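Side-chain contacts in GTN Reductase (Agrobacterium tumefaciens, PDB 5N6G), which binds flavin mononucleotide and probably reduces activated carbon-carbon double bonds with a nicotinamide cofactor, as an ene-reductase of the Old Yellow Enzyme family: residues A[182-185]-A[186-190]; A[202-205]-A[206-209]; A[334-337]-A[338-341]; A[306-309]-A[310-314]. All coordinates share one frame; numbering follows the deposited sequence.

Interaction 1. Residues A[182-185]-A[186-190]; sequences GYLI and EQFLK. With 8OZ (2-Phenylacrylic acid), chain C.
Gln187 and Glu186 reach back past the helix start to Gly182, one holding its carbonyl and the other its amide. Among the hydrogen bonds, Gln187 NE2 meets Gly182 O at 2.9 Å and almost straight (N-H...O 172°), with the acceptor in the amide plane; CG anti to the carbonyl carbon (chi1 -71°) and an extended chain beyond it carry NE2 there. Gly182 N donates to Glu186 OE1 at 2.7 Å, a more bent bond (135°) that strikes the carboxylate from above its plane. Helical bonds follow, led by Gln187 N to Tyr183 O at 2.8 Å, with Tyr183 as N-cap residue.

The ionic part is a salt bridge between Lys190 NZ and Glu186 OE2, 3.0 Å; Ser232 OG bonds OE2 and Ser232 O bonds NZ. Apolar packing pairs Leu184 CD1 with Phe188 CE1 at 4.0 Å, the side chains lying alongside, while the Phe188 ring stacks on Phe210.

Tyr183 puts its ring edge to 2-phenylacrylic acid, CE2 standing 3.4 Å from ligand O, and its OH is hydrogen-bonded to Tyr65. The ligand is hydrogen-bonded to His178 NE2 and Asn181 ND2. In this Old Yellow Enzyme TIM barrel, the loop and helix start after strand 174-178 bring Tyr183 into the 2-phenylacrylic acid pocket.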
loop_
_atom_site.group_PDB
_atom_site.type_symbol
_atom_site.label_atom_id
_atom_site.label_comp_id
_atom_site.label_asym_id
_atom_site.label_seq_id
_atom_site.Cartn_x
_atom_site.Cartn_y
_atom_site.Cartn_z
ATOM N N GLY A 182 -7.474 3.340 -5.637
ATOM C CA GLY A 182 -8.921 3.153 -5.737
ATOM C C GLY A 182 -9.573 2.349 -4.634
ATOM O O GLY A 182 -10.719 1.936 -4.812
ATOM N N TYR A 183 -8.890 2.093 -3.526
ATOM C CA TYR A 183 -9.474 1.321 -2.437
ATOM C C TYR A 183 -10.232 2.254 -1.489
ATOM O O TYR A 183 -10.597 3.368 -1.865
ATOM C CB TYR A 183 -8.402 0.450 -1.792
ATOM C CG TYR A 183 -7.949 -0.604 -2.799
ATOM C CD1 TYR A 183 -8.812 -1.596 -3.221
ATOM C CD2 TYR A 183 -6.678 -0.571 -3.363
ATOM C CE1 TYR A 183 -8.415 -2.567 -4.139
ATOM C CE2 TYR A 183 -6.285 -1.530 -4.303
ATOM C CZ TYR A 183 -7.152 -2.523 -4.667
ATOM O OH TYR A 183 -6.781 -3.477 -5.581
ATOM N N LEU A 184 -10.585 1.776 -0.297
ATOM C CA LEU A 184 -11.622 2.462 0.490
ATOM C C LEU A 184 -11.292 3.932 0.732
ATOM O O LEU A 184 -12.163 4.794 0.579
ATOM C CB LEU A 184 -11.843 1.760 1.825
ATOM C CG LEU A 184 -12.949 2.385 2.696
ATOM C CD1 LEU A 184 -14.309 2.215 2.055
ATOM C CD2 LEU A 184 -12.927 1.798 4.124
ATOM N N ILE A 185 -10.083 4.230 1.207
ATOM C CA ILE A 185 -9.778 5.609 1.571
ATOM C C ILE A 185 -9.852 6.491 0.338
ATOM O O ILE A 185 -10.393 7.604 0.387
ATOM C CB ILE A 185 -8.415 5.699 2.274
ATOM C CG1 ILE A 185 -8.472 4.942 3.609
ATOM C CG2 ILE A 185 -8.052 7.157 2.560
ATOM C CD1 ILE A 185 -7.139 4.805 4.325
ATOM N N GLU A 186 -9.330 6.005 -0.789
ATOM C CA GLU A 186 -9.399 6.755 -2.041
ATOM C C GLU A 186 -10.824 6.926 -2.524
ATOM O O GLU A 186 -11.151 7.928 -3.174
ATOM C CB GLU A 186 -8.613 6.067 -3.153
ATOM C CG GLU A 186 -7.291 6.655 -3.383
ATOM C CD GLU A 186 -6.796 6.549 -4.827
ATOM O OE1 GLU A 186 -7.503 6.077 -5.769
ATOM O OE2 GLU A 186 -5.644 6.964 -4.987
ATOM N N GLN A 187 -11.674 5.934 -2.276
ATOM C CA GLN A 187 -13.080 6.043 -2.654
ATOM C C GLN A 187 -13.754 7.225 -1.957
ATOM O O GLN A 187 -14.573 7.931 -2.554
ATOM C CB GLN A 187 -13.807 4.731 -2.342
ATOM C CG GLN A 187 -13.416 3.581 -3.258
ATOM C CD GLN A 187 -13.674 2.198 -2.662
ATOM O OE1 GLN A 187 -14.658 1.980 -1.958
ATOM N NE2 GLN A 187 -12.807 1.253 -2.990
ATOM N N PHE A 188 -13.402 7.468 -0.692
ATOM C CA PHE A 188 -13.867 8.672 -0.003
ATOM C C PHE A 188 -13.222 9.931 -0.575
ATOM O O PHE A 188 -13.881 10.976 -0.691
ATOM C CB PHE A 188 -13.536 8.589 1.483
ATOM C CG PHE A 188 -14.539 7.847 2.337
ATOM C CD1 PHE A 188 -14.414 6.489 2.563
ATOM C CD2 PHE A 188 -15.599 8.515 2.935
ATOM C CE1 PHE A 188 -15.330 5.823 3.346
ATOM C CE2 PHE A 188 -16.507 7.859 3.751
ATOM C CZ PHE A 188 -16.377 6.515 3.956
ATOM N N LEU A 189 -11.938 9.859 -0.925
ATOM C CA LEU A 189 -11.199 11.052 -1.355
ATOM C C LEU A 189 -11.662 11.564 -2.709
ATOM O O LEU A 189 -11.799 12.779 -2.909
ATOM C CB LEU A 189 -9.708 10.747 -1.480
ATOM C CG LEU A 189 -8.821 10.569 -0.266
ATOM C CD1 LEU A 189 -7.443 10.157 -0.750
ATOM C CD2 LEU A 189 -8.757 11.853 0.513
ATOM N N LYS A 190 -11.855 10.671 -3.673
ATOM C CA LYS A 190 -12.038 11.075 -5.069
ATOM C C LYS A 190 -13.513 11.256 -5.447
ATOM O O LYS A 190 -14.419 10.607 -4.918
ATOM C CB LYS A 190 -11.322 10.094 -6.001
ATOM C CG LYS A 190 -9.813 10.134 -5.803
ATOM C CD LYS A 190 -9.035 9.303 -6.782
ATOM C CE LYS A 190 -7.536 9.481 -6.561
ATOM N NZ LYS A 190 -6.686 8.517 -7.324
HETATM C C4 8OZ C . -2.612 -5.982 -8.000
HETATM C C5 8OZ C . -3.510 -7.007 -7.819
HETATM C C6 8OZ C . -4.371 -6.978 -6.745
HETATM C C7 8OZ C . -4.325 -5.932 -5.841
HETATM C C8 8OZ C . -3.139 -2.412 -5.416
HETATM C C 8OZ C . -3.327 -4.136 -3.680
HETATM O O 8OZ C . -2.882 -1.543 -4.617
HETATM C C1 8OZ C . -3.281 -3.836 -4.970
HETATM C C2 8OZ C . -3.410 -4.901 -6.004
HETATM C C3 8OZ C . -2.560 -4.928 -7.106
HETATM O O1 8OZ C . -3.326 -2.162 -6.689
#

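Interaction 2. Residues A[202-205]-A[206-209]; sequences GSIE and NRAR
The Arg207 guanidinium meets Gly202 O at its edge, and a water lies in the same plane beside NH2; the Arg209 guanidinium has the Asn206 amide at its edge. Both arginines sit on the first turns of helix 204-222, which packs on the outside of the TIM barrel, and the contact is the N-cap of that helix.

Ser203 is the capping residue. Its OG, at chi1 66°, lies between the backbone N and the carbonyl carbon, from where it accepts from Asn206 N at 3.0 Å (N-H...O 153°). Backbone bonds then start the helix, Arg207 N to Ser203 O and Ala208 N to Ile204 O.

Arg207 bends at chi3 (-82°) and turns its NE back to the loop, where it donates to Gly202 O at 3.1 Å; the donor stands well above the carbonyl plane, although the oxygen is in the guanidinium plane. The water donates to Gly202 O and accepts from Arg207 NH2, closing a small ring. NH1 has partners of its own, Leu189 O and the carboxylate of Glu242, so the guanidinium is gripped through all three nitrogens and its rotation should be fixed. The Ile204 chain crosses that of Arg207, CG1 coming to 3.9 Å from NH2.

Arg209, whose NE is bound to Asp199 O, donates through NH2 to Asn206 OD1 at 2.9 Å, and Asn206 ND2 is hydrogen-bonded to Gly201 O.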
loop_
_atom_site.group_PDB
_atom_site.type_symbol
_atom_site.label_atom_id
_atom_site.label_comp_id
_atom_site.label_asym_id
_atom_site.label_seq_id
_atom_site.Cartn_x
_atom_site.Cartn_y
_atom_site.Cartn_z
ATOM N N GLY A 202 -18.605 15.961 -0.461
ATOM C CA GLY A 202 -18.717 17.312 -0.981
ATOM C C GLY A 202 -17.372 18.009 -1.073
ATOM O O GLY A 202 -16.607 17.803 -2.023
ATOM N N SER A 203 -17.077 18.832 -0.081
ATOM C CA SER A 203 -15.868 19.633 -0.062
ATOM C C SER A 203 -14.620 18.766 0.017
ATOM O O SER A 203 -14.647 17.602 0.417
ATOM C CB SER A 203 -15.888 20.588 1.126
ATOM O OG SER A 203 -15.842 19.895 2.359
ATOM N N ILE A 204 -13.499 19.372 -0.354
ATOM C CA ILE A 204 -12.203 18.719 -0.199
ATOM C C ILE A 204 -11.975 18.326 1.256
ATOM O O ILE A 204 -11.512 17.218 1.548
ATOM C CB ILE A 204 -11.095 19.656 -0.714
ATOM C CG1 ILE A 204 -11.101 19.650 -2.239
ATOM C CG2 ILE A 204 -9.724 19.302 -0.137
ATOM C CD1 ILE A 204 -10.278 20.794 -2.843
ATOM N N GLU A 205 -12.275 19.236 2.189
ATOM C CA GLU A 205 -12.087 18.950 3.607
ATOM C C GLU A 205 -12.915 17.752 4.035
ATOM O O GLU A 205 -12.459 16.916 4.827
ATOM C CB GLU A 205 -12.476 20.174 4.446
ATOM C CG GLU A 205 -11.589 21.430 4.232
ATOM C CD GLU A 205 -11.836 22.239 2.924
ATOM O OE1 GLU A 205 -12.801 21.993 2.153
ATOM O OE2 GLU A 205 -11.028 23.158 2.669
ATOM N N ASN A 206 -14.149 17.667 3.547
ATOM C CA ASN A 206 -15.013 16.550 3.910
ATOM C C ASN A 206 -14.526 15.253 3.292
ATOM O O ASN A 206 -14.583 14.195 3.937
ATOM C CB ASN A 206 -16.444 16.832 3.477
ATOM C CG ASN A 206 -17.153 17.800 4.397
ATOM O OD1 ASN A 206 -16.564 18.311 5.366
ATOM N ND2 ASN A 206 -18.425 18.036 4.126
ATOM N N ARG A 207 -14.088 15.296 2.022
ATOM C CA ARG A 207 -13.609 14.076 1.372
ATOM C C ARG A 207 -12.298 13.561 1.969
ATOM O O ARG A 207 -12.046 12.347 1.932
ATOM C CB ARG A 207 -13.477 14.306 -0.132
ATOM C CG ARG A 207 -14.876 14.442 -0.791
ATOM C CD ARG A 207 -14.803 14.446 -2.294
ATOM N NE ARG A 207 -14.471 15.762 -2.830
ATOM C CZ ARG A 207 -13.564 15.993 -3.774
ATOM N NH1 ARG A 207 -12.824 15.016 -4.284
ATOM N NH2 ARG A 207 -13.412 17.225 -4.232
ATOM N N ALA A 208 -11.461 14.443 2.518
ATOM C CA ALA A 208 -10.233 14.058 3.201
ATOM C C ALA A 208 -10.456 13.602 4.639
ATOM O O ALA A 208 -9.526 13.085 5.259
ATOM C CB ALA A 208 -9.265 15.237 3.196
ATOM N N ARG A 209 -11.653 13.815 5.180
ATOM C CA ARG A 209 -11.911 13.594 6.602
ATOM C C ARG A 209 -11.636 12.156 7.004
ATOM O O ARG A 209 -11.002 11.908 8.034
ATOM C CB ARG A 209 -13.359 13.951 6.923
ATOM C CG ARG A 209 -13.711 13.837 8.399
ATOM C CD ARG A 209 -15.172 14.239 8.655
ATOM N NE ARG A 209 -15.487 15.543 8.071
ATOM C CZ ARG A 209 -15.060 16.703 8.550
ATOM N NH1 ARG A 209 -14.290 16.740 9.626
ATOM N NH2 ARG A 209 -15.375 17.827 7.929
HETATM O O HOH W 1 -15.093 19.711 -3.997
#

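Interaction 3. Residues A[334-337]-A[338-341]; sequences NPDL and VRRL
Asp336 sets its CG between its own backbone N and carbonyl carbon (chi1 58°), while Arg340 runs extended from CG to NE, and these two torsional choices bring the carboxylate to the arginine. Arg340 NE donates to Asp336 OD1 at 2.9 Å, a nearly straight hydrogen bond (N-H...O 166°) that is part of a salt bridge. The oxygen lies at the guanidinium edge, but the carboxylate and guanidinium planes stand 80° apart, and NE approaches OD1 from above the carboxylate plane.

Asn334 comes from another direction. Its OD1 lies over one face of the same guanidinium, 3.2 Å above it and toward the rim, touching Arg340 CD at 3.3 Å; the bond it accepts comes from Asn348 N. Arg340 NH1 is taken up by Pro346 O.

The backbone makes a type I turn from Asn334 to Leu337 that leads into helix 337-343, with Asp336 at the N-cap position. Its side chain makes no capping bond, OD1 going to Arg340; a water accepts from Val338 N, 2.9 Å away, and donates to Pro335 O. Beyond, Leu337 CD1 packs on Leu341 CG at 3.8 Å, the pair facing Phe327 of the last barrel strand.

Asp336 OD2 meets a second water, which also accepts from Arg339 NH1, and Leu369 N; Arg339 NH1 itself reaches Ala370 O, which ties the helix start to the end of the modelled chain. One carboxylate thus serves two arginines, directly and through water, and their positive charges would probably favour its ionised form.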
loop_
_atom_site.group_PDB
_atom_site.type_symbol
_atom_site.label_atom_id
_atom_site.label_comp_id
_atom_site.label_asym_id
_atom_site.label_seq_id
_atom_site.Cartn_x
_atom_site.Cartn_y
_atom_site.Cartn_z
ATOM N N ASN A 334 14.045 -9.937 -8.550
ATOM C CA ASN A 334 15.431 -9.767 -8.106
ATOM C C ASN A 334 15.439 -9.721 -6.590
ATOM O O ASN A 334 15.317 -8.641 -5.986
ATOM C CB ASN A 334 16.041 -8.499 -8.692
ATOM C CG ASN A 334 16.146 -8.574 -10.178
ATOM O OD1 ASN A 334 17.094 -9.140 -10.707
ATOM N ND2 ASN A 334 15.146 -8.021 -10.875
ATOM N N PRO A 335 15.582 -10.868 -5.937
ATOM C CA PRO A 335 15.602 -10.844 -4.468
ATOM C C PRO A 335 16.734 -9.989 -3.932
ATOM O O PRO A 335 16.556 -9.263 -2.945
ATOM C CB PRO A 335 15.750 -12.329 -4.102
ATOM C CG PRO A 335 16.318 -12.982 -5.308
ATOM C CD PRO A 335 15.766 -12.224 -6.481
ATOM N N ASP A 336 17.899 -10.051 -4.574
ATOM C CA ASP A 336 19.059 -9.238 -4.211
ATOM C C ASP A 336 19.166 -8.000 -5.088
ATOM O O ASP A 336 20.243 -7.655 -5.577
ATOM C CB ASP A 336 20.336 -10.067 -4.288
ATOM C CG ASP A 336 20.585 -10.669 -5.662
ATOM O OD1 ASP A 336 19.664 -10.734 -6.496
ATOM O OD2 ASP A 336 21.729 -11.114 -5.902
ATOM N N LEU A 337 18.041 -7.323 -5.296
ATOM C CA LEU A 337 18.026 -6.101 -6.095
ATOM C C LEU A 337 19.036 -5.089 -5.575
ATOM O O LEU A 337 19.696 -4.407 -6.364
ATOM C CB LEU A 337 16.629 -5.482 -6.098
ATOM C CG LEU A 337 16.494 -4.198 -6.915
ATOM C CD1 LEU A 337 16.814 -4.452 -8.394
ATOM C CD2 LEU A 337 15.103 -3.640 -6.764
ATOM N N VAL A 338 19.160 -4.969 -4.250
ATOM C CA VAL A 338 20.063 -3.965 -3.683
ATOM C C VAL A 338 21.486 -4.195 -4.174
ATOM O O VAL A 338 22.147 -3.275 -4.680
ATOM C CB VAL A 338 19.982 -3.980 -2.146
ATOM C CG1 VAL A 338 21.091 -3.129 -1.536
ATOM C CG2 VAL A 338 18.633 -3.476 -1.669
ATOM N N ARG A 339 21.979 -5.431 -4.048
ATOM C CA ARG A 339 23.332 -5.739 -4.509
ATOM C C ARG A 339 23.473 -5.542 -6.013
ATOM O O ARG A 339 24.490 -5.022 -6.486
ATOM C CB ARG A 339 23.682 -7.170 -4.127
ATOM C CG ARG A 339 25.105 -7.586 -4.523
ATOM C CD ARG A 339 25.351 -9.040 -4.207
ATOM N NE ARG A 339 26.557 -9.529 -4.873
ATOM C CZ ARG A 339 26.812 -10.813 -5.106
ATOM N NH1 ARG A 339 25.946 -11.745 -4.731
ATOM N NH2 ARG A 339 27.932 -11.166 -5.720
ATOM N N ARG A 340 22.474 -5.964 -6.787
ATOM C CA ARG A 340 22.547 -5.782 -8.230
ATOM C C ARG A 340 22.630 -4.304 -8.588
ATOM O O ARG A 340 23.424 -3.913 -9.454
ATOM C CB ARG A 340 21.339 -6.425 -8.909
ATOM C CG ARG A 340 21.374 -7.966 -8.941
ATOM C CD ARG A 340 20.021 -8.534 -9.416
ATOM N NE ARG A 340 19.984 -9.998 -9.281
ATOM C CZ ARG A 340 20.210 -10.865 -10.254
ATOM N NH1 ARG A 340 20.513 -10.451 -11.475
ATOM N NH2 ARG A 340 20.137 -12.165 -9.994
ATOM N N LEU A 341 21.819 -3.467 -7.942
ATOM C CA LEU A 341 21.885 -2.038 -8.242
ATOM C C LEU A 341 23.207 -1.443 -7.778
ATOM O O LEU A 341 23.785 -0.592 -8.465
ATOM C CB LEU A 341 20.716 -1.302 -7.593
ATOM C CG LEU A 341 19.315 -1.661 -8.085
ATOM C CD1 LEU A 341 18.254 -0.844 -7.345
ATOM C CD2 LEU A 341 19.184 -1.440 -9.576
HETATM O O HOH W 2 17.621 -6.618 -2.367
HETATM O O HOH W 3 23.212 -11.582 -3.907
#

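Interaction 4. Residues A[306-309]-A[310-314]; sequences NGYD and RQSAI. With FMN (flavin mononucleotide), chain B.
An N-cap on helix 310-318, directly after the loop that supplies part of the FMN site, brings Asp309 and Ser312 together. Asp309 CG takes the position between backbone N and carbonyl carbon (chi1 64°), which swings OD1 over the first turn. There it accepts twice: from Ser312 N at 2.9 Å, almost straight at 171° and met nearly along the C-O axis, and from Ser312 OG at 2.8 Å, which comes in from above the carboxylate plane. Two donors from one residue thus hold a single carboxylate oxygen. A water bonded to Gly307 O reaches the same hydroxyl weakly. Ala313 N to Asp309 O, 2.9 Å, is the first regular helical bond.

Within the TIM barrel this is the passage from strand 301-305 to the helix that follows it, and the loop at this strand end donates one bond to the phosphate. Gly307, whose positive phi suits a residue lacking a side chain, donates its N to FMN O1P at 2.8 Å (160°). Asn306 OD1 touches FMN C5' at 3.3 Å and is hydrogen-bonded to Gly272 N, with ND2 on Glu268 O and Gly273 O.

Tyr308 lies between the flavin side and the cap. Its CD1 approaches Ser312 OG at 3.6 Å, Ala313 N sits at the ring edge, and the hydroxyl goes to Glu268; Arg275 makes a cation-pi contact with the ring. On the helix, Ile314 CD1 lies over one face of the Arg310 guanidinium, toward the rim, and Arg310 NE donates to Leu341 O.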
loop_
_atom_site.group_PDB
_atom_site.type_symbol
_atom_site.label_atom_id
_atom_site.label_comp_id
_atom_site.label_asym_id
_atom_site.label_seq_id
_atom_site.Cartn_x
_atom_site.Cartn_y
_atom_site.Cartn_z
ATOM N N ASN A 306 7.043 4.183 -9.178
ATOM C CA ASN A 306 6.358 3.879 -10.429
ATOM C C ASN A 306 7.269 4.151 -11.622
ATOM O O ASN A 306 7.553 5.301 -11.986
ATOM C CB ASN A 306 5.028 4.618 -10.581
ATOM C CG ASN A 306 4.226 4.086 -11.766
ATOM O OD1 ASN A 306 4.067 2.873 -11.929
ATOM N ND2 ASN A 306 3.763 4.989 -12.630
ATOM N N GLY A 307 7.771 3.077 -12.222
ATOM C CA GLY A 307 8.563 3.190 -13.430
ATOM C C GLY A 307 10.005 3.591 -13.236
ATOM O O GLY A 307 10.661 3.957 -14.214
ATOM N N TYR A 308 10.523 3.555 -12.014
ATOM C CA TYR A 308 11.929 3.880 -11.807
ATOM C C TYR A 308 12.817 2.749 -12.296
ATOM O O TYR A 308 12.418 1.582 -12.315
ATOM C CB TYR A 308 12.200 4.139 -10.326
ATOM C CG TYR A 308 11.779 5.503 -9.888
ATOM C CD1 TYR A 308 12.646 6.571 -10.011
ATOM C CD2 TYR A 308 10.509 5.738 -9.372
ATOM C CE1 TYR A 308 12.285 7.841 -9.619
ATOM C CE2 TYR A 308 10.126 7.028 -8.975
ATOM C CZ TYR A 308 11.027 8.071 -9.116
ATOM O OH TYR A 308 10.703 9.350 -8.747
ATOM N N ASP A 309 14.035 3.113 -12.698
ATOM C CA ASP A 309 15.113 2.179 -12.999
ATOM C C ASP A 309 16.364 2.658 -12.273
ATOM O O ASP A 309 16.325 3.625 -11.504
ATOM C CB ASP A 309 15.327 2.025 -14.514
ATOM C CG ASP A 309 15.778 3.315 -15.210
ATOM O OD1 ASP A 309 16.259 4.267 -14.554
ATOM O OD2 ASP A 309 15.652 3.362 -16.450
ATOM N N ARG A 310 17.479 1.959 -12.480
ATOM C CA ARG A 310 18.676 2.276 -11.708
ATOM C C ARG A 310 19.060 3.743 -11.873
ATOM O O ARG A 310 19.227 4.461 -10.879
ATOM C CB ARG A 310 19.830 1.378 -12.123
ATOM C CG ARG A 310 21.084 1.584 -11.271
ATOM C CD ARG A 310 22.259 0.738 -11.717
ATOM N NE ARG A 310 23.359 0.826 -10.750
ATOM C CZ ARG A 310 24.378 1.682 -10.812
ATOM N NH1 ARG A 310 24.457 2.583 -11.783
ATOM N NH2 ARG A 310 25.306 1.661 -9.864
ATOM N N GLN A 311 19.200 4.209 -13.118
ATOM C CA GLN A 311 19.739 5.550 -13.334
ATOM C C GLN A 311 18.784 6.624 -12.812
ATOM O O GLN A 311 19.221 7.595 -12.179
ATOM C CB GLN A 311 20.040 5.776 -14.815
ATOM C CG GLN A 311 20.866 7.037 -15.078
ATOM C CD GLN A 311 22.152 7.079 -14.262
ATOM O OE1 GLN A 311 22.831 6.065 -14.088
ATOM N NE2 GLN A 311 22.478 8.253 -13.737
ATOM N N SER A 312 17.480 6.466 -13.046
ATOM C CA SER A 312 16.543 7.486 -12.577
ATOM C C SER A 312 16.407 7.475 -11.061
ATOM O O SER A 312 16.223 8.535 -10.451
ATOM C CB SER A 312 15.171 7.304 -13.236
ATOM O OG SER A 312 14.649 6.011 -12.984
ATOM N N ALA A 313 16.516 6.310 -10.425
ATOM C CA ALA A 313 16.475 6.284 -8.969
ATOM C C ALA A 313 17.701 6.946 -8.367
ATOM O O ALA A 313 17.588 7.707 -7.401
ATOM C CB ALA A 313 16.348 4.848 -8.467
ATOM N N ILE A 314 18.886 6.666 -8.910
ATOM C CA ILE A 314 20.087 7.311 -8.410
ATOM C C ILE A 314 19.963 8.822 -8.544
ATOM O O ILE A 314 20.255 9.574 -7.607
ATOM C CB ILE A 314 21.320 6.773 -9.150
ATOM C CG1 ILE A 314 21.547 5.318 -8.736
ATOM C CG2 ILE A 314 22.547 7.625 -8.845
ATOM C CD1 ILE A 314 22.628 4.622 -9.531
HETATM N N1 FMN B . 0.310 -1.568 -4.808
HETATM C C2 FMN B . -0.127 -1.481 -3.509
HETATM O O2 FMN B . -0.237 -0.380 -2.924
HETATM N N3 FMN B . -0.423 -2.635 -2.816
HETATM C C4 FMN B . -0.366 -3.920 -3.321
HETATM O O4 FMN B . -0.608 -4.889 -2.601
HETATM C C4A FMN B . 0.064 -4.001 -4.699
HETATM N N5 FMN B . 0.177 -5.186 -5.243
HETATM C C5A FMN B . 0.742 -5.260 -6.505
HETATM C C6 FMN B . 0.977 -6.517 -7.051
HETATM C C7 FMN B . 1.644 -6.655 -8.260
HETATM C C7M FMN B . 1.903 -8.041 -8.796
HETATM C C8 FMN B . 2.079 -5.518 -8.951
HETATM C C8M FMN B . 2.860 -5.634 -10.231
HETATM C C9 FMN B . 1.827 -4.255 -8.422
HETATM C C9A FMN B . 1.170 -4.123 -7.199
HETATM N N10 FMN B . 1.001 -2.864 -6.583
HETATM C C10 FMN B . 0.425 -2.766 -5.347
HETATM C "C1'" FMN B . 1.624 -1.690 -7.213
HETATM C "C2'" FMN B . 3.119 -1.649 -6.926
HETATM O "O2'" FMN B . 3.361 -1.444 -5.530
HETATM C "C3'" FMN B . 3.853 -0.565 -7.716
HETATM O "O3'" FMN B . 3.252 0.702 -7.460
HETATM C "C4'" FMN B . 3.854 -0.801 -9.225
HETATM O "O4'" FMN B . 4.324 -2.119 -9.519
HETATM C "C5'" FMN B . 4.665 0.243 -9.971
HETATM O "O5'" FMN B . 6.049 0.183 -9.574
HETATM P P FMN B . 7.234 -0.478 -10.467
HETATM O O1P FMN B . 7.286 0.342 -11.738
HETATM O O2P FMN B . 6.780 -1.900 -10.750
HETATM O O3P FMN B . 8.444 -0.375 -9.613
HETATM O O HOH W 4 12.865 5.381 -15.834
#

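All four contacts are helix starts on one TIM barrel, yet their settings differ. Interaction 1 is buried beside the substrate, interactions 2 and 4 lie at the surface, and interaction 3 is partly buried. Only interactions 2 and 4 use a side-chain cap, a serine hydroxyl in one and an aspartate carboxylate in the other; in interaction 3 the aspartate forms a salt bridge instead, and in interaction 1 the side chains grip the loop glycine. Interactions 1 and 2 belong to successive helices and touch, their centres 11 Å apart. Interactions 3 and 4 also touch, 13 Å between centres, while interactions 1 and 3 lie on opposite sides of the chain's centre.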